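Local coordinates for protein interferon gamma (Paralichthys olivaceus, PDB 6F1E) that acts as a secreted homodimeric cytokine that binds interferon gamma receptor 1 and, with lower affinity, interferon gamma receptor 1-like, and activates macrophages and neutrophils, at residues 52-56 / 100-104; 62-68 / 89-94. All blocks are in the same frame, centred on the assembly; numbering follows the deposited sequence.

Interaction 1. Residues 52-56 / 100-104; sequences LETYE and VQELR
Leu52 and Val100 form the apolar centre where two helices of the interferon gamma bundle run antiparallel. Both segments are helical throughout, and their axes approach to 9.7 Å at a crossing angle of -150°. The register is set by Leu52 and Val100, whose CA atoms are 6.4 Å apart. Leu52 is in the mt rotamer. Leu52 CD2 lies 4.0 Å from Val100 CG1, and Val100 CG1 also sits 3.5 Å from the backbone Leu52 O. Leu103 closes one side, with its CG 4.2 Å from Leu52 CD1. Tyr55 adds its CB, 4.5 Å from Val100 CG1, but its ring leads away and its hydroxyl is hydrogen-bonded to the backbone O of Ala135 of the second subunit. The aliphatic part of Arg104 packs beside this centre, with Arg104 CG 3.6 Å from Leu52 CB.

At the polar edge, Glu53, Glu56 and Arg104 form a salt-bridge network. Glu56 (chi1 t, chi2 t) pairs through OE1 with Arg104 NH1 at 2.8 Å, and weakly with Arg104 NE at 3.2 Å. Glu56 OE2 accepts a hydrogen bond from Gln101 NE2 at 3.1 Å. Glu53 OE1 makes a longer salt bridge to Arg104 NH2 at 3.4 Å. Arg104 is shared by two carboxylates, and Lys57 supplies the second positive charge, at Glu53 OE2. An apolar helix interface is thus closed along one edge by a salt-bridge network.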
ATOM      1  N   LEU A  52       1.072  -9.998  -6.717  1.00 49.65           N
ATOM      2  CA  LEU A  52       0.140 -10.580  -7.684  1.00 53.03           C
ATOM      3  C   LEU A  52      -0.745  -9.488  -8.316  1.00 47.45           C
ATOM      4  O   LEU A  52      -0.956  -9.512  -9.540  1.00 46.86           O
ATOM      5  CB  LEU A  52      -0.701 -11.704  -7.048  1.00 52.99           C
ATOM      6  CG  LEU A  52       0.051 -12.980  -6.615  1.00 52.85           C
ATOM      7  CD1 LEU A  52      -0.845 -13.905  -5.779  1.00 52.96           C
ATOM      8  CD2 LEU A  52       0.556 -13.742  -7.823  1.00 53.06           C
ATOM      9  N   GLU A  53      -1.183  -8.514  -7.508  1.00 49.06           N
ATOM     10  CA  GLU A  53      -1.909  -7.327  -8.014  1.00 54.42           C
ATOM     11  C   GLU A  53      -1.099  -6.490  -9.003  1.00 57.94           C
ATOM     12  O   GLU A  53      -1.629  -6.003 -10.017  1.00 63.47           O
ATOM     13  CB  GLU A  53      -2.379  -6.457  -6.881  1.00 61.91           C
ATOM     14  CG  GLU A  53      -3.036  -5.137  -7.321  1.00 76.27           C
ATOM     15  CD  GLU A  53      -3.896  -4.484  -6.221  1.00 87.73           C
ATOM     16  OE1 GLU A  53      -4.136  -5.090  -5.135  1.00 87.85           O
ATOM     17  OE2 GLU A  53      -4.353  -3.345  -6.457  1.00 98.09           O
ATOM     18  N   THR A  54       0.185  -6.352  -8.714  1.00 56.59           N
ATOM     19  CA  THR A  54       1.095  -5.619  -9.573  1.00 58.29           C
ATOM     20  C   THR A  54       1.260  -6.308 -10.924  1.00 55.51           C
ATOM     21  O   THR A  54       1.249  -5.666 -11.968  1.00 51.26           O
ATOM     22  CB  THR A  54       2.451  -5.445  -8.856  1.00 59.65           C
ATOM     23  OG1 THR A  54       2.216  -4.808  -7.598  1.00 62.56           O
ATOM     24  CG2 THR A  54       3.395  -4.590  -9.662  1.00 60.10           C
ATOM     25  N   TYR A  55       1.425  -7.622 -10.888  1.00 57.07           N
ATOM     26  CA  TYR A  55       1.556  -8.423 -12.127  1.00 57.23           C
ATOM     27  C   TYR A  55       0.317  -8.358 -12.994  1.00 53.16           C
ATOM     28  O   TYR A  55       0.390  -8.376 -14.206  1.00 53.87           O
ATOM     29  CB  TYR A  55       1.827  -9.894 -11.807  1.00 51.85           C
ATOM     30  CG  TYR A  55       3.286 -10.238 -11.740  1.00 52.03           C
ATOM     31  CD1 TYR A  55       4.065 -10.239 -12.898  1.00 48.01           C
ATOM     32  CD2 TYR A  55       3.888 -10.612 -10.528  1.00 53.20           C
ATOM     33  CE1 TYR A  55       5.411 -10.596 -12.852  1.00 51.08           C
ATOM     34  CE2 TYR A  55       5.232 -10.965 -10.468  1.00 53.74           C
ATOM     35  CZ  TYR A  55       5.995 -10.961 -11.638  1.00 52.34           C
ATOM     36  OH  TYR A  55       7.337 -11.294 -11.595  1.00 43.64           O
ATOM     37  N   GLU A  56      -0.831  -8.321 -12.362  1.00 54.17           N
ATOM     38  CA  GLU A  56      -2.062  -8.207 -13.124  1.00 59.74           C
ATOM     39  C   GLU A  56      -2.146  -6.876 -13.854  1.00 56.65           C
ATOM     40  O   GLU A  56      -2.543  -6.865 -14.984  1.00 53.86           O
ATOM     41  CB  GLU A  56      -3.251  -8.400 -12.205  1.00 64.43           C
ATOM     42  CG  GLU A  56      -4.522  -8.649 -12.953  1.00 72.66           C
ATOM     43  CD  GLU A  56      -5.677  -8.859 -12.021  1.00 85.68           C
ATOM     44  OE1 GLU A  56      -5.391  -9.267 -10.842  1.00 70.82           O
ATOM     45  OE2 GLU A  56      -6.833  -8.603 -12.502  1.00 83.89           O
ATOM     46  N   VAL A 100      -2.901 -15.742 -12.744  1.00 55.41           N
ATOM     47  CA  VAL A 100      -2.639 -14.801 -11.649  1.00 51.59           C
ATOM     48  C   VAL A 100      -3.959 -14.310 -11.060  1.00 50.10           C
ATOM     49  O   VAL A 100      -4.151 -14.380  -9.858  1.00 48.67           O
ATOM     50  CB  VAL A 100      -1.807 -13.583 -12.108  1.00 57.86           C
ATOM     51  CG1 VAL A 100      -1.634 -12.590 -10.960  1.00 56.98           C
ATOM     52  CG2 VAL A 100      -0.437 -14.007 -12.642  1.00 58.90           C
ATOM     53  N   GLN A 101      -4.869 -13.833 -11.904  1.00 48.80           N
ATOM     54  CA  GLN A 101      -6.215 -13.494 -11.459  1.00 50.33           C
ATOM     55  C   GLN A 101      -6.827 -14.605 -10.613  1.00 54.78           C
ATOM     56  O   GLN A 101      -7.295 -14.364  -9.489  1.00 59.36           O
ATOM     57  CB  GLN A 101      -7.108 -13.232 -12.637  1.00 53.53           C
ATOM     58  CG  GLN A 101      -6.793 -11.912 -13.304  1.00 65.24           C
ATOM     59  CD  GLN A 101      -7.584 -11.669 -14.577  1.00 77.62           C
ATOM     60  OE1 GLN A 101      -7.834 -12.592 -15.378  1.00 78.76           O
ATOM     61  NE2 GLN A 101      -7.972 -10.409 -14.787  1.00 79.09           N
ATOM     62  N   GLU A 102      -6.794 -15.823 -11.138  1.00 53.01           N
ATOM     63  CA  GLU A 102      -7.383 -16.977 -10.427  1.00 56.81           C
ATOM     64  C   GLU A 102      -6.732 -17.224  -9.054  1.00 51.01           C
ATOM     65  O   GLU A 102      -7.429 -17.529  -8.076  1.00 53.04           O
ATOM     66  CB  GLU A 102      -7.309 -18.270 -11.281  1.00 54.87           C
ATOM     67  CG  GLU A 102      -8.173 -18.219 -12.543  1.00 53.85           C
ATOM     68  CD  GLU A 102      -7.962 -19.423 -13.459  1.00 60.43           C
ATOM     69  OE1 GLU A 102      -7.082 -20.310 -13.153  1.00 54.48           O
ATOM     70  OE2 GLU A 102      -8.704 -19.469 -14.487  1.00 59.34           O
ATOM     71  N   LEU A 103      -5.413 -17.099  -8.976  1.00 46.79           N
ATOM     72  CA  LEU A 103      -4.724 -17.350  -7.707  1.00 49.86           C
ATOM     73  C   LEU A 103      -5.101 -16.255  -6.682  1.00 51.42           C
ATOM     74  O   LEU A 103      -5.342 -16.521  -5.487  1.00 54.71           O
ATOM     75  CB  LEU A 103      -3.214 -17.411  -7.927  1.00 46.34           C
ATOM     76  CG  LEU A 103      -2.344 -17.709  -6.704  1.00 48.67           C
ATOM     77  CD1 LEU A 103      -2.728 -18.979  -5.976  1.00 55.51           C
ATOM     78  CD2 LEU A 103      -0.927 -17.877  -7.160  1.00 49.48           C
ATOM     79  N   ARG A 104      -5.195 -15.032  -7.175  1.00 55.24           N
ATOM     80  CA  ARG A 104      -5.544 -13.891  -6.334  1.00 63.85           C
ATOM     81  C   ARG A 104      -6.913 -14.087  -5.749  1.00 59.77           C
ATOM     82  O   ARG A 104      -7.094 -14.061  -4.526  1.00 57.52           O
ATOM     83  CB  ARG A 104      -5.557 -12.584  -7.138  1.00 70.44           C
ATOM     84  CG  ARG A 104      -4.311 -11.751  -6.951  1.00 83.63           C
ATOM     85  CD  ARG A 104      -4.676 -10.338  -6.535  1.00 83.36           C
ATOM     86  NE  ARG A 104      -5.273  -9.617  -7.648  1.00 75.84           N
ATOM     87  CZ  ARG A 104      -5.829  -8.420  -7.545  1.00 75.60           C
ATOM     88  NH1 ARG A 104      -6.321  -7.855  -8.630  1.00 78.34           N
ATOM     89  NH2 ARG A 104      -5.870  -7.770  -6.378  1.00 81.07           N
TER

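Interaction 2. Residues 62-68 / 89-94; sequences MLEQLPN and VRTDLN
The first turns of helix 89-107 pack here on the C-terminal end of helix 41-64, at one end of the helical interferon gamma fold. Residues 62-64 close the first helix, and residues 65-68 continue as loop. Gln65 has psi near 1°, and Leu66 is then extended (phi/psi -77/136). Residues 89-94 are helical. The register pairs Leu63 with Arg90, CA to CA 6.8 Å.

Val89 comes first. Val89 CG1 meets Leu66 CD1 at 3.5 Å. Arg90 follows, with chi1 and chi2 both t, so its chain reaches across to the loop. Arg90 CG is 4.1 Å from Leu63 CD2. The Arg90 guanidinium lays one face over Leu66, with NH2 3.6 Å from Leu66 CD2, and brings an edge to the backbone, with Arg90 NH2 3.5 Å from Pro67 O. No hydrogen bond joins the two segments. Leu93, in the mt rotamer, fills the middle. Its closest apolar side-chain contact runs from Leu93 CB to Leu63 CD2, 3.6 Å. Leu93 CD1 lies 3.9 Å from Met62 CB and 4.4 Å from Leu66 CD2, and it also approaches the backbone Met62 O at 3.5 Å. Outside the two segments, Leu93 touches Leu14 of helix 5-17 and Tyr18, and Met62 shares Tyr18. Asn94 ends the walk beside Leu63, with Asn94 CG 4.0 Å from Leu63 CD1.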
ATOM      1  N   MET A  62       1.074  -4.911 -20.908  1.00 65.74           N
ATOM      2  CA  MET A  62       1.745  -5.683 -21.915  1.00 71.73           C
ATOM      3  C   MET A  62       0.758  -6.111 -22.994  1.00 72.00           C
ATOM      4  O   MET A  62       1.136  -6.236 -24.145  1.00 81.37           O
ATOM      5  CB  MET A  62       2.445  -6.898 -21.282  1.00 82.19           C
ATOM      6  CG  MET A  62       3.637  -6.521 -20.401  1.00 78.62           C
ATOM      7  SD  MET A  62       4.275  -7.880 -19.415  1.00 66.20           S
ATOM      8  CE  MET A  62       5.253  -8.837 -20.562  1.00 68.82           C
ATOM      9  N   LEU A  63      -0.501  -6.338 -22.631  1.00 74.38           N
ATOM     10  CA  LEU A  63      -1.548  -6.585 -23.639  1.00 74.57           C
ATOM     11  C   LEU A  63      -1.953  -5.320 -24.421  1.00 80.84           C
ATOM     12  O   LEU A  63      -2.161  -5.404 -25.637  1.00 84.44           O
ATOM     13  CB  LEU A  63      -2.781  -7.240 -23.025  1.00 64.08           C
ATOM     14  CG  LEU A  63      -2.603  -8.701 -22.583  1.00 63.61           C
ATOM     15  CD1 LEU A  63      -3.699  -9.136 -21.579  1.00 56.59           C
ATOM     16  CD2 LEU A  63      -2.545  -9.610 -23.810  1.00 61.53           C
ATOM     17  N   GLU A  64      -2.063  -4.167 -23.755  1.00 81.81           N
ATOM     18  CA  GLU A  64      -2.337  -2.900 -24.470  1.00 86.83           C
ATOM     19  C   GLU A  64      -1.232  -2.564 -25.468  1.00 79.91           C
ATOM     20  O   GLU A  64      -1.521  -2.335 -26.620  1.00 85.91           O
ATOM     21  CB  GLU A  64      -2.574  -1.726 -23.515  1.00 90.83           C
ATOM     22  CG  GLU A  64      -3.802  -1.933 -22.629  1.00106.38           C
ATOM     23  CD  GLU A  64      -4.445  -0.633 -22.142  1.00120.09           C
ATOM     24  OE1 GLU A  64      -4.517  -0.429 -20.904  1.00120.03           O
ATOM     25  OE2 GLU A  64      -4.887   0.182 -22.990  1.00124.52           O
ATOM     26  N   GLN A  65       0.026  -2.616 -25.041  1.00 87.62           N
ATOM     27  CA  GLN A  65       1.184  -2.292 -25.910  1.00 92.40           C
ATOM     28  C   GLN A  65       1.449  -3.302 -27.032  1.00 91.21           C
ATOM     29  O   GLN A  65       2.405  -3.152 -27.792  1.00 88.48           O
ATOM     30  CB  GLN A  65       2.458  -2.082 -25.064  1.00 94.11           C
ATOM     31  CG  GLN A  65       2.467  -0.722 -24.375  1.00105.23           C
ATOM     32  CD  GLN A  65       3.220  -0.692 -23.052  1.00102.49           C
ATOM     33  OE1 GLN A  65       4.426  -0.953 -22.991  1.00 97.31           O
ATOM     34  NE2 GLN A  65       2.505  -0.342 -21.984  1.00 97.53           N
ATOM     35  N   LEU A  66       0.617  -4.333 -27.126  1.00 95.05           N
ATOM     36  CA  LEU A  66       0.566  -5.198 -28.309  1.00100.53           C
ATOM     37  C   LEU A  66      -0.206  -4.489 -29.469  1.00112.04           C
ATOM     38  O   LEU A  66      -1.261  -3.861 -29.231  1.00 99.61           O
ATOM     39  CB  LEU A  66      -0.096  -6.537 -27.935  1.00 91.85           C
ATOM     40  CG  LEU A  66       0.611  -7.858 -28.234  1.00102.89           C
ATOM     41  CD1 LEU A  66       2.022  -7.951 -27.650  1.00103.58           C
ATOM     42  CD2 LEU A  66      -0.246  -9.010 -27.704  1.00103.50           C
ATOM     43  N   PRO A  67       0.322  -4.566 -30.717  1.00123.55           N
ATOM     44  CA  PRO A  67      -0.473  -4.108 -31.880  1.00135.70           C
ATOM     45  C   PRO A  67      -1.577  -5.113 -32.331  1.00140.54           C
ATOM     46  O   PRO A  67      -1.631  -6.248 -31.808  1.00120.67           O
ATOM     47  CB  PRO A  67       0.596  -3.917 -32.972  1.00133.59           C
ATOM     48  CG  PRO A  67       1.697  -4.862 -32.604  1.00121.33           C
ATOM     49  CD  PRO A  67       1.703  -4.935 -31.107  1.00116.96           C
ATOM     50  N   ASN A  68      -2.449  -4.671 -33.260  1.00141.72           N
ATOM     51  CA  ASN A  68      -3.434  -5.533 -33.989  1.00138.75           C
ATOM     52  C   ASN A  68      -4.229  -6.498 -33.073  1.00140.72           C
ATOM     53  O   ASN A  68      -5.453  -6.395 -32.919  1.00120.72           O
ATOM     54  CB  ASN A  68      -2.708  -6.284 -35.152  1.00131.75           C
ATOM     55  CG  ASN A  68      -3.495  -7.485 -35.714  1.00119.70           C
ATOM     56  OD1 ASN A  68      -4.555  -7.338 -36.333  1.00113.71           O
ATOM     57  ND2 ASN A  68      -2.944  -8.678 -35.532  1.00 95.57           N
ATOM     58  N   VAL A  89       1.798 -14.656 -28.676  1.00 84.96           N
ATOM     59  CA  VAL A  89       2.189 -13.793 -27.564  1.00 78.30           C
ATOM     60  C   VAL A  89       0.939 -13.438 -26.756  1.00 74.74           C
ATOM     61  O   VAL A  89       0.902 -13.673 -25.536  1.00 69.79           O
ATOM     62  CB  VAL A  89       2.978 -12.560 -28.088  1.00 69.48           C
ATOM     63  CG1 VAL A  89       2.871 -11.348 -27.175  1.00 67.33           C
ATOM     64  CG2 VAL A  89       4.430 -12.963 -28.302  1.00 67.16           C
ATOM     65  N   ARG A  90      -0.082 -12.929 -27.453  1.00 74.36           N
ATOM     66  CA  ARG A  90      -1.367 -12.527 -26.840  1.00 73.97           C
ATOM     67  C   ARG A  90      -2.080 -13.635 -26.027  1.00 73.77           C
ATOM     68  O   ARG A  90      -2.694 -13.378 -24.992  1.00 67.84           O
ATOM     69  CB  ARG A  90      -2.313 -11.993 -27.914  1.00 76.87           C
ATOM     70  CG  ARG A  90      -3.616 -11.434 -27.343  1.00 90.38           C
ATOM     71  CD  ARG A  90      -4.395 -10.587 -28.338  1.00 89.79           C
ATOM     72  NE  ARG A  90      -4.692  -9.257 -27.792  1.00 86.46           N
ATOM     73  CZ  ARG A  90      -4.191  -8.096 -28.237  1.00 90.60           C
ATOM     74  NH1 ARG A  90      -4.561  -6.957 -27.633  1.00 88.17           N
ATOM     75  NH2 ARG A  90      -3.335  -8.041 -29.275  1.00 86.54           N
ATOM     76  N   THR A  91      -2.026 -14.864 -26.508  1.00 73.69           N
ATOM     77  CA  THR A  91      -2.641 -15.958 -25.767  1.00 81.59           C
ATOM     78  C   THR A  91      -1.726 -16.390 -24.615  1.00 75.46           C
ATOM     79  O   THR A  91      -2.220 -16.776 -23.555  1.00 73.65           O
ATOM     80  CB  THR A  91      -3.070 -17.152 -26.683  1.00 78.57           C
ATOM     81  OG1 THR A  91      -2.164 -17.278 -27.760  1.00 70.31           O
ATOM     82  CG2 THR A  91      -4.458 -16.896 -27.287  1.00 89.55           C
ATOM     83  N   ASP A  92      -0.411 -16.331 -24.821  1.00 70.66           N
ATOM     84  CA  ASP A  92       0.529 -16.613 -23.743  1.00 69.71           C
ATOM     85  C   ASP A  92       0.353 -15.553 -22.641  1.00 65.05           C
ATOM     86  O   ASP A  92       0.282 -15.914 -21.476  1.00 62.80           O
ATOM     87  CB  ASP A  92       1.982 -16.681 -24.242  1.00 73.27           C
ATOM     88  CG  ASP A  92       2.342 -18.031 -24.887  1.00 79.89           C
ATOM     89  OD1 ASP A  92       1.651 -19.048 -24.625  1.00 71.50           O
ATOM     90  OD2 ASP A  92       3.358 -18.080 -25.633  1.00 89.85           O
ATOM     91  N   LEU A  93       0.223 -14.273 -23.000  1.00 57.10           N
ATOM     92  CA  LEU A  93      -0.033 -13.236 -21.988  1.00 62.08           C
ATOM     93  C   LEU A  93      -1.382 -13.503 -21.308  1.00 61.94           C
ATOM     94  O   LEU A  93      -1.457 -13.580 -20.081  1.00 63.75           O
ATOM     95  CB  LEU A  93      -0.035 -11.808 -22.587  1.00 60.38           C
ATOM     96  CG  LEU A  93       1.255 -11.150 -23.115  1.00 63.71           C
ATOM     97  CD1 LEU A  93       1.016  -9.709 -23.561  1.00 63.87           C
ATOM     98  CD2 LEU A  93       2.351 -11.171 -22.061  1.00 68.38           C
ATOM     99  N   ASN A  94      -2.438 -13.672 -22.104  1.00 62.26           N
ATOM    100  CA  ASN A  94      -3.775 -13.875 -21.552  1.00 58.74           C
ATOM    101  C   ASN A  94      -3.776 -15.087 -20.658  1.00 53.34           C
ATOM    102  O   ASN A  94      -4.366 -15.043 -19.606  1.00 51.74           O
ATOM    103  CB  ASN A  94      -4.869 -13.917 -22.638  1.00 65.10           C
ATOM    104  CG  ASN A  94      -5.282 -12.499 -23.119  1.00 72.20           C
ATOM    105  OD1 ASN A  94      -5.288 -12.212 -24.310  1.00 71.03           O
ATOM    106  ND2 ASN A  94      -5.632 -11.620 -22.176  1.00 75.73           N
TER

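Both contacts join the same two helices, 41-64 and 89-107, at different levels. Their centres are 16 Å apart, and the nearest atoms are about 6 Å apart without touching. Interaction 2 is nested inside the chain loop closed by interaction 1. The connection between its segments includes residues 69-87, which are not modelled. Interaction 1 lies nearer the chain centre, 9 Å away, against 22 Å for interaction 2. It combines apolar packing with salt bridges, whereas interaction 2 has no hydrogen bond between its segments. Both also reach the second subunit: Leu52 packs on its Ala146, and Met62 on its Gln132, consistent with the intertwined homodimer of this family.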